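Local atomic coordinates of putative mandelate racemase (Zymomonas mobilis, PDB entry 2OX4), a protein that probably acts as a lyase of the dehydratase type in the enolase superfamily and binds a magnesium ion through three glutamate side chains. Residues 111-114 against 115-118; 296-299 against 300-304; 326-329 against 330-334. One frame throughout, in Å; residues are numbered along the deposited sequence.

Contact 1: residues 111-114 against 115-118; sequences NLPV and YKLL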
loop_
_atom_site.group_PDB
_atom_site.type_symbol
_atom_site.label_atom_id
_atom_site.label_comp_id
_atom_site.label_asym_id
_atom_site.label_seq_id
_atom_site.Cartn_x
_atom_site.Cartn_y
_atom_site.Cartn_z
ATOM N N ASN C 111 22.028 -14.534 -44.365
ATOM C CA ASN C 111 23.491 -14.541 -44.311
ATOM C C ASN C 111 24.020 -13.539 -43.275
ATOM O O ASN C 111 24.892 -12.699 -43.560
ATOM C CB ASN C 111 24.081 -14.265 -45.708
ATOM C CG ASN C 111 25.519 -14.696 -45.825
ATOM O OD1 ASN C 111 25.913 -15.729 -45.289
ATOM N ND2 ASN C 111 26.318 -13.899 -46.516
ATOM N N LEU C 112 23.450 -13.605 -42.075
ATOM C CA LEU C 112 23.786 -12.665 -41.008
ATOM C C LEU C 112 23.864 -13.414 -39.694
ATOM O O LEU C 112 23.067 -14.326 -39.461
ATOM C CB LEU C 112 22.714 -11.577 -40.874
ATOM C CG LEU C 112 22.733 -10.363 -41.806
ATOM C CD1 LEU C 112 21.577 -9.431 -41.443
ATOM C CD2 LEU C 112 24.070 -9.645 -41.742
ATOM N N PRO C 113 24.794 -13.015 -38.814
ATOM C CA PRO C 113 24.781 -13.528 -37.440
ATOM C C PRO C 113 23.546 -13.006 -36.712
ATOM O O PRO C 113 23.086 -11.901 -36.997
ATOM C CB PRO C 113 26.060 -12.929 -36.818
ATOM C CG PRO C 113 26.408 -11.743 -37.667
ATOM C CD PRO C 113 25.878 -12.041 -39.055
ATOM N N VAL C 114 23.009 -13.807 -35.795
ATOM C CA VAL C 114 21.740 -13.488 -35.136
ATOM C C VAL C 114 21.731 -12.117 -34.450
ATOM O O VAL C 114 20.714 -11.415 -34.491
ATOM C CB VAL C 114 21.287 -14.635 -34.183
ATOM C CG1 VAL C 114 20.221 -14.166 -33.184
ATOM C CG2 VAL C 114 20.745 -15.787 -35.000
ATOM N N TYR C 115 22.851 -11.715 -33.843
ATOM C CA TYR C 115 22.880 -10.427 -33.125
ATOM C C TYR C 115 22.514 -9.241 -34.040
ATOM O O TYR C 115 21.963 -8.245 -33.566
ATOM C CB TYR C 115 24.215 -10.187 -32.399
ATOM C CG TYR C 115 25.347 -9.792 -33.332
ATOM C CD1 TYR C 115 25.521 -8.465 -33.731
ATOM C CD2 TYR C 115 26.234 -10.747 -33.815
ATOM C CE1 TYR C 115 26.541 -8.104 -34.599
ATOM C CE2 TYR C 115 27.265 -10.396 -34.671
ATOM C CZ TYR C 115 27.411 -9.079 -35.060
ATOM O OH TYR C 115 28.432 -8.746 -35.915
ATOM N N LYS C 116 22.804 -9.361 -35.340
ATOM C CA LYS C 116 22.445 -8.314 -36.302
ATOM C C LYS C 116 20.925 -8.234 -36.487
ATOM O O LYS C 116 20.415 -7.216 -36.890
ATOM C CB LYS C 116 23.129 -8.530 -37.658
ATOM C CG LYS C 116 24.658 -8.420 -37.645
ATOM C CD LYS C 116 25.149 -7.026 -38.027
ATOM C CE LYS C 116 26.680 -6.980 -38.173
ATOM N NZ LYS C 116 27.134 -7.230 -39.576
ATOM N N LEU C 117 20.216 -9.327 -36.189
ATOM C CA LEU C 117 18.749 -9.330 -36.238
ATOM C C LEU C 117 18.083 -8.947 -34.910
ATOM O O LEU C 117 16.874 -8.739 -34.864
ATOM C CB LEU C 117 18.219 -10.682 -36.731
ATOM C CG LEU C 117 18.803 -11.163 -38.067
ATOM C CD1 LEU C 117 18.298 -12.558 -38.425
ATOM C CD2 LEU C 117 18.492 -10.152 -39.154
ATOM N N LEU C 118 18.875 -8.847 -33.851
ATOM C CA LEU C 118 18.366 -8.517 -32.506
ATOM C C LEU C 118 18.654 -7.066 -32.105
ATOM O O LEU C 118 18.340 -6.637 -30.989
ATOM C CB LEU C 118 18.981 -9.462 -31.476
ATOM C CG LEU C 118 18.737 -10.966 -31.624
ATOM C CD1 LEU C 118 19.600 -11.720 -30.595
ATOM C CD2 LEU C 118 17.251 -11.289 -31.431
#

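Contact 2: residues 296-299 against 300-304; sequences GFTE and FKKIA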
loop_
_atom_site.group_PDB
_atom_site.type_symbol
_atom_site.label_atom_id
_atom_site.label_comp_id
_atom_site.label_asym_id
_atom_site.label_seq_id
_atom_site.Cartn_x
_atom_site.Cartn_y
_atom_site.Cartn_z
ATOM N N GLY C 296 13.322 -18.119 -25.147
ATOM C CA GLY C 296 14.095 -17.963 -26.391
ATOM C C GLY C 296 14.620 -16.551 -26.560
ATOM O O GLY C 296 14.459 -15.708 -25.660
ATOM N N PHE C 297 15.246 -16.278 -27.706
ATOM C CA PHE C 297 15.683 -14.907 -28.042
ATOM C C PHE C 297 14.545 -13.883 -27.923
ATOM O O PHE C 297 14.748 -12.776 -27.436
ATOM C CB PHE C 297 16.200 -14.835 -29.478
ATOM C CG PHE C 297 17.548 -15.477 -29.689
ATOM C CD1 PHE C 297 17.673 -16.581 -30.532
ATOM C CD2 PHE C 297 18.689 -14.942 -29.105
ATOM C CE1 PHE C 297 18.911 -17.163 -30.772
ATOM C CE2 PHE C 297 19.938 -15.528 -29.331
ATOM C CZ PHE C 297 20.042 -16.635 -30.165
ATOM N N THR C 298 13.366 -14.270 -28.400
ATOM C CA THR C 298 12.210 -13.366 -28.471
ATOM C C THR C 298 11.864 -12.842 -27.075
ATOM O O THR C 298 11.704 -11.625 -26.856
ATOM C CB THR C 298 11.008 -14.090 -29.120
ATOM O OG1 THR C 298 11.340 -14.416 -30.474
ATOM C CG2 THR C 298 9.747 -13.208 -29.114
ATOM N N GLU C 299 11.791 -13.759 -26.122
ATOM C CA GLU C 299 11.376 -13.400 -24.767
ATOM C C GLU C 299 12.526 -12.857 -23.928
ATOM O O GLU C 299 12.327 -11.951 -23.119
ATOM C CB GLU C 299 10.703 -14.590 -24.076
ATOM C CG GLU C 299 9.921 -14.218 -22.804
ATOM C CD GLU C 299 8.575 -13.571 -23.080
ATOM O OE1 GLU C 299 8.242 -13.294 -24.250
ATOM O OE2 GLU C 299 7.824 -13.347 -22.103
ATOM N N PHE C 300 13.728 -13.405 -24.105
ATOM C CA PHE C 300 14.929 -12.863 -23.437
ATOM C C PHE C 300 15.019 -11.357 -23.665
ATOM O O PHE C 300 15.249 -10.590 -22.730
ATOM C CB PHE C 300 16.192 -13.506 -24.000
ATOM C CG PHE C 300 17.471 -13.057 -23.335
ATOM C CD1 PHE C 300 18.056 -13.842 -22.338
ATOM C CD2 PHE C 300 18.128 -11.889 -23.738
ATOM C CE1 PHE C 300 19.260 -13.463 -21.741
ATOM C CE2 PHE C 300 19.323 -11.486 -23.117
ATOM C CZ PHE C 300 19.887 -12.278 -22.128
ATOM N N LYS C 301 14.837 -10.942 -24.914
ATOM C CA LYS C 301 14.904 -9.531 -25.272
ATOM C C LYS C 301 13.852 -8.722 -24.522
ATOM O O LYS C 301 14.148 -7.665 -23.965
ATOM C CB LYS C 301 14.728 -9.351 -26.781
ATOM C CG LYS C 301 15.268 -8.036 -27.317
ATOM C CD LYS C 301 15.622 -8.142 -28.792
ATOM C CE LYS C 301 15.203 -6.895 -29.553
ATOM N NZ LYS C 301 15.860 -5.671 -29.016
ATOM N N LYS C 302 12.621 -9.224 -24.512
ATOM C CA LYS C 302 11.525 -8.560 -23.790
ATOM C C LYS C 302 11.795 -8.441 -22.291
ATOM O O LYS C 302 11.503 -7.408 -21.673
ATOM C CB LYS C 302 10.189 -9.278 -24.058
ATOM C CG LYS C 302 9.812 -9.310 -25.562
ATOM C CD LYS C 302 8.487 -10.040 -25.855
ATOM C CE LYS C 302 8.263 -10.128 -27.384
ATOM N NZ LYS C 302 6.993 -10.836 -27.728
ATOM N N ILE C 303 12.367 -9.487 -21.711
ATOM C CA ILE C 303 12.716 -9.462 -20.285
ATOM C C ILE C 303 13.817 -8.445 -20.023
ATOM O O ILE C 303 13.694 -7.619 -19.123
ATOM C CB ILE C 303 13.144 -10.858 -19.759
ATOM C CG1 ILE C 303 11.954 -11.826 -19.821
ATOM C CG2 ILE C 303 13.689 -10.741 -18.323
ATOM C CD1 ILE C 303 12.360 -13.317 -19.856
ATOM N N ALA C 304 14.885 -8.502 -20.819
ATOM C CA ALA C 304 15.998 -7.572 -20.655
ATOM C C ALA C 304 15.558 -6.106 -20.849
ATOM O O ALA C 304 15.983 -5.217 -20.109
ATOM C CB ALA C 304 17.131 -7.934 -21.603
HETATM O O HOH W 1 7.425 -13.389 -26.758
#

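Contact 3: residues 326-329 against 330-334; sequences AASL and HAEIA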
loop_
_atom_site.group_PDB
_atom_site.type_symbol
_atom_site.label_atom_id
_atom_site.label_comp_id
_atom_site.label_asym_id
_atom_site.label_seq_id
_atom_site.Cartn_x
_atom_site.Cartn_y
_atom_site.Cartn_z
ATOM N N ALA C 326 26.672 -20.441 -27.671
ATOM C CA ALA C 326 26.727 -19.582 -28.849
ATOM C C ALA C 326 25.510 -18.654 -28.901
ATOM O O ALA C 326 25.652 -17.457 -29.149
ATOM C CB ALA C 326 26.813 -20.413 -30.131
ATOM N N ALA C 327 24.325 -19.212 -28.664
ATOM C CA ALA C 327 23.093 -18.422 -28.703
ATOM C C ALA C 327 23.164 -17.283 -27.687
ATOM O O ALA C 327 22.829 -16.145 -28.010
ATOM C CB ALA C 327 21.878 -19.303 -28.448
ATOM N N SER C 328 23.646 -17.588 -26.478
ATOM C CA SER C 328 23.697 -16.588 -25.402
ATOM C C SER C 328 24.561 -15.369 -25.740
ATOM O O SER C 328 24.273 -14.265 -25.308
ATOM C CB SER C 328 24.152 -17.221 -24.085
ATOM O OG SER C 328 25.535 -17.553 -24.118
ATOM N N LEU C 329 25.622 -15.573 -26.518
ATOM C CA LEU C 329 26.516 -14.477 -26.871
ATOM C C LEU C 329 25.817 -13.460 -27.770
ATOM O O LEU C 329 26.043 -12.254 -27.654
ATOM C CB LEU C 329 27.774 -15.040 -27.556
ATOM C CG LEU C 329 28.560 -16.035 -26.693
ATOM C CD1 LEU C 329 29.641 -16.723 -27.526
ATOM C CD2 LEU C 329 29.163 -15.348 -25.475
ATOM N N HIS C 330 24.974 -13.955 -28.675
ATOM C CA HIS C 330 24.172 -13.078 -29.533
ATOM C C HIS C 330 23.187 -12.251 -28.717
ATOM O O HIS C 330 23.105 -11.033 -28.898
ATOM C CB HIS C 330 23.434 -13.886 -30.590
ATOM C CG HIS C 330 24.343 -14.507 -31.607
ATOM N ND1 HIS C 330 24.772 -13.833 -32.731
ATOM C CD2 HIS C 330 24.922 -15.731 -31.655
ATOM C CE1 HIS C 330 25.565 -14.624 -33.438
ATOM N NE2 HIS C 330 25.671 -15.782 -32.807
ATOM N N ALA C 331 22.466 -12.915 -27.817
ATOM C CA ALA C 331 21.460 -12.246 -26.970
ATOM C C ALA C 331 22.121 -11.145 -26.130
ATOM O O ALA C 331 21.635 -10.021 -26.067
ATOM C CB ALA C 331 20.758 -13.274 -26.066
ATOM N N GLU C 332 23.256 -11.471 -25.521
ATOM C CA GLU C 332 23.940 -10.554 -24.619
ATOM C C GLU C 332 24.610 -9.374 -25.300
ATOM O O GLU C 332 24.592 -8.261 -24.769
ATOM C CB GLU C 332 24.961 -11.298 -23.779
ATOM C CG GLU C 332 24.324 -12.207 -22.730
ATOM C CD GLU C 332 25.357 -13.028 -21.985
ATOM O OE1 GLU C 332 26.346 -13.479 -22.610
ATOM O OE2 GLU C 332 25.186 -13.222 -20.768
ATOM N N ILE C 333 25.219 -9.601 -26.464
ATOM C CA ILE C 333 25.887 -8.495 -27.159
ATOM C C ILE C 333 24.865 -7.479 -27.684
ATOM O O ILE C 333 25.187 -6.305 -27.860
ATOM C CB ILE C 333 26.842 -8.990 -28.289
ATOM C CG1 ILE C 333 27.942 -7.951 -28.546
ATOM C CG2 ILE C 333 26.083 -9.325 -29.566
ATOM C CD1 ILE C 333 29.290 -8.557 -28.846
ATOM N N ALA C 334 23.626 -7.932 -27.896
ATOM C CA ALA C 334 22.578 -7.076 -28.469
ATOM C C ALA C 334 21.796 -6.229 -27.453
ATOM O O ALA C 334 20.902 -5.465 -27.849
ATOM C CB ALA C 334 21.604 -7.903 -29.295
#

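Contact 1: residues 111-114 against 115-118
P113 and Y115 meet at the head of a short turn: the pyrrolidine CG lies 3.4 Å from CE2 of the phenol ring, approaching it obliquely. In one of its two conformers K116 comes in over one face of the same ring, its CG 3.6 Å above the plane and shifted toward the rim; there K116 CG also reaches 3.8 Å from P113 CG. Y115 presents its ring this way because CG sits between the backbone N and the carbonyl carbon (chi1 76°). Farther round, V114 CG1 packs 3.6 Å from L118 CD1, while L112 CD1 meets L117 CD2 at 3.9 Å. The backbone beneath is wound by two i+3 bonds, K116 N to P113 O at 3.0 Å and L117 N to V114 O at 2.7 Å. Y115 OH bonds E371 OE1, which holds the outer end of the ring. A leucine in place of the tyrosine would probably leave E371 without this hydroxyl and uncover part of P113 CG. The turn follows helix 89-110 and folds back on it through L117, which touches W103 and L110. P113 and V114 rest on H330 of helix 322-333, V114 and L118 on F297 of helix 296-309, and L112 on L110 of the second subunit, so the turn joins helix 89-110 of the capping domain to two helices of the barrel.

Contact 2: residues 296-299 against 300-304
K302 runs back along the helix over T298 and E299, and each part of its chain meets something different. CB lies 3.5 Å from E299 O. CG, placed beside the backbone N (chi1 -59°), sits over the previous turn, 3.3 Å from T298 O. From there the chain is fully extended: CD passes OE1 of E299 at 3.6 Å, and CE lies alongside the methyl group of T298, 3.8 Å from its CG2, the two side chains pointing the same way. At the tip, NZ donates to a water at 2.8 Å, and that water donates in turn to E299 OE1 at 2.6 Å. Direct contact is missing, since K302 NZ and E299 OE1 stand 4.4 Å apart, too far for a salt bridge. E299 crosses the lysine at about a right angle, its chain bending at chi2 (77°); its CG also packs on I303 CD1, one turn on. Below, the helix bonds F300 to G296, K301 to F297 and I303 to E299 are regular, whereas K302 N to T298 O is weak at 3.5 Å. Near the start of the helix G296 has backbone angles at which a CB would collide with the carbonyl O of the preceding residue. T298 OG1 bonds D99 OD1 and W103 NE1, which keeps its methyl turned to the lysine. Both charged ends have firmer partners elsewhere: K302 NZ forms a salt bridge with E71, and E299 OE2 with R272. The pair is therefore a water-bridged link within a longer run of alternating charge, R272, E299, K302 and E71, which ties helix 296-309, one of those around the enolase-type C-terminal barrel, to helices 271-280 and 70-79, and in which the buried charges of E299 and K302 are likely to be offset by opposite neighbours.

Contact 3: residues 326-329 against 330-334
A327 and A331, S328 and E332, L329 and I333 are joined by the i+4 bonds of a regular helix, the last turns of 322-333. The bond from A331 N to A327 O, 3.3 Å long, is the stretched one and lies in the carbonyl plane; E332 N to S328 O and I333 N to L329 O are each 3.0 Å. A327 O also takes a weak, bent bond from H330 N. Among the side chains, the H330 ring turns its CD2 edge back along the helix, where CD2 comes 3.1 Å from A326 O, close to the ring plane. CG beside the backbone N (chi1 -68°) carries the ring there. The E332 chain runs out over the carbonyl of S328, CG 3.3 Å from S328 O, and its carboxylate is still beside that oxygen. S328 OG bonds back to E325 O. A327, H330 and A331 pack on F297 of barrel helix 296-309, and A331 also on F300. H330 uses both nitrogens: ND1 takes the backbone N-H of Y115, and NE2 bonds I375 O, a pattern consistent with a neutral ring protonated at NE2. S328 O, itself an acceptor, gives OE1 of E332 no bond and is likely to be mildly unfavourable to it; H341 ND1 at OE1 and the backbone N of A316 at OE2 supply the bonds, probably offsetting this.

How the contacts relate
All three contacts are local and lie in series along the chain, none nested in or crossing another. Contact 1 closes a turn just after helix 89-110, before the first barrel strand, 126-131. Contact 2 lies in the first turns of helix 296-309, and contact 3 at the end of helix 322-333; these neighbouring helices pack on the outside of the C-terminal barrel, with strand 313-314 between them in sequence. F297 of contact 2 is the shared piece, touching both of the other contacts. The 111-118 turn thereby docks the N-terminal domain onto two barrel helices.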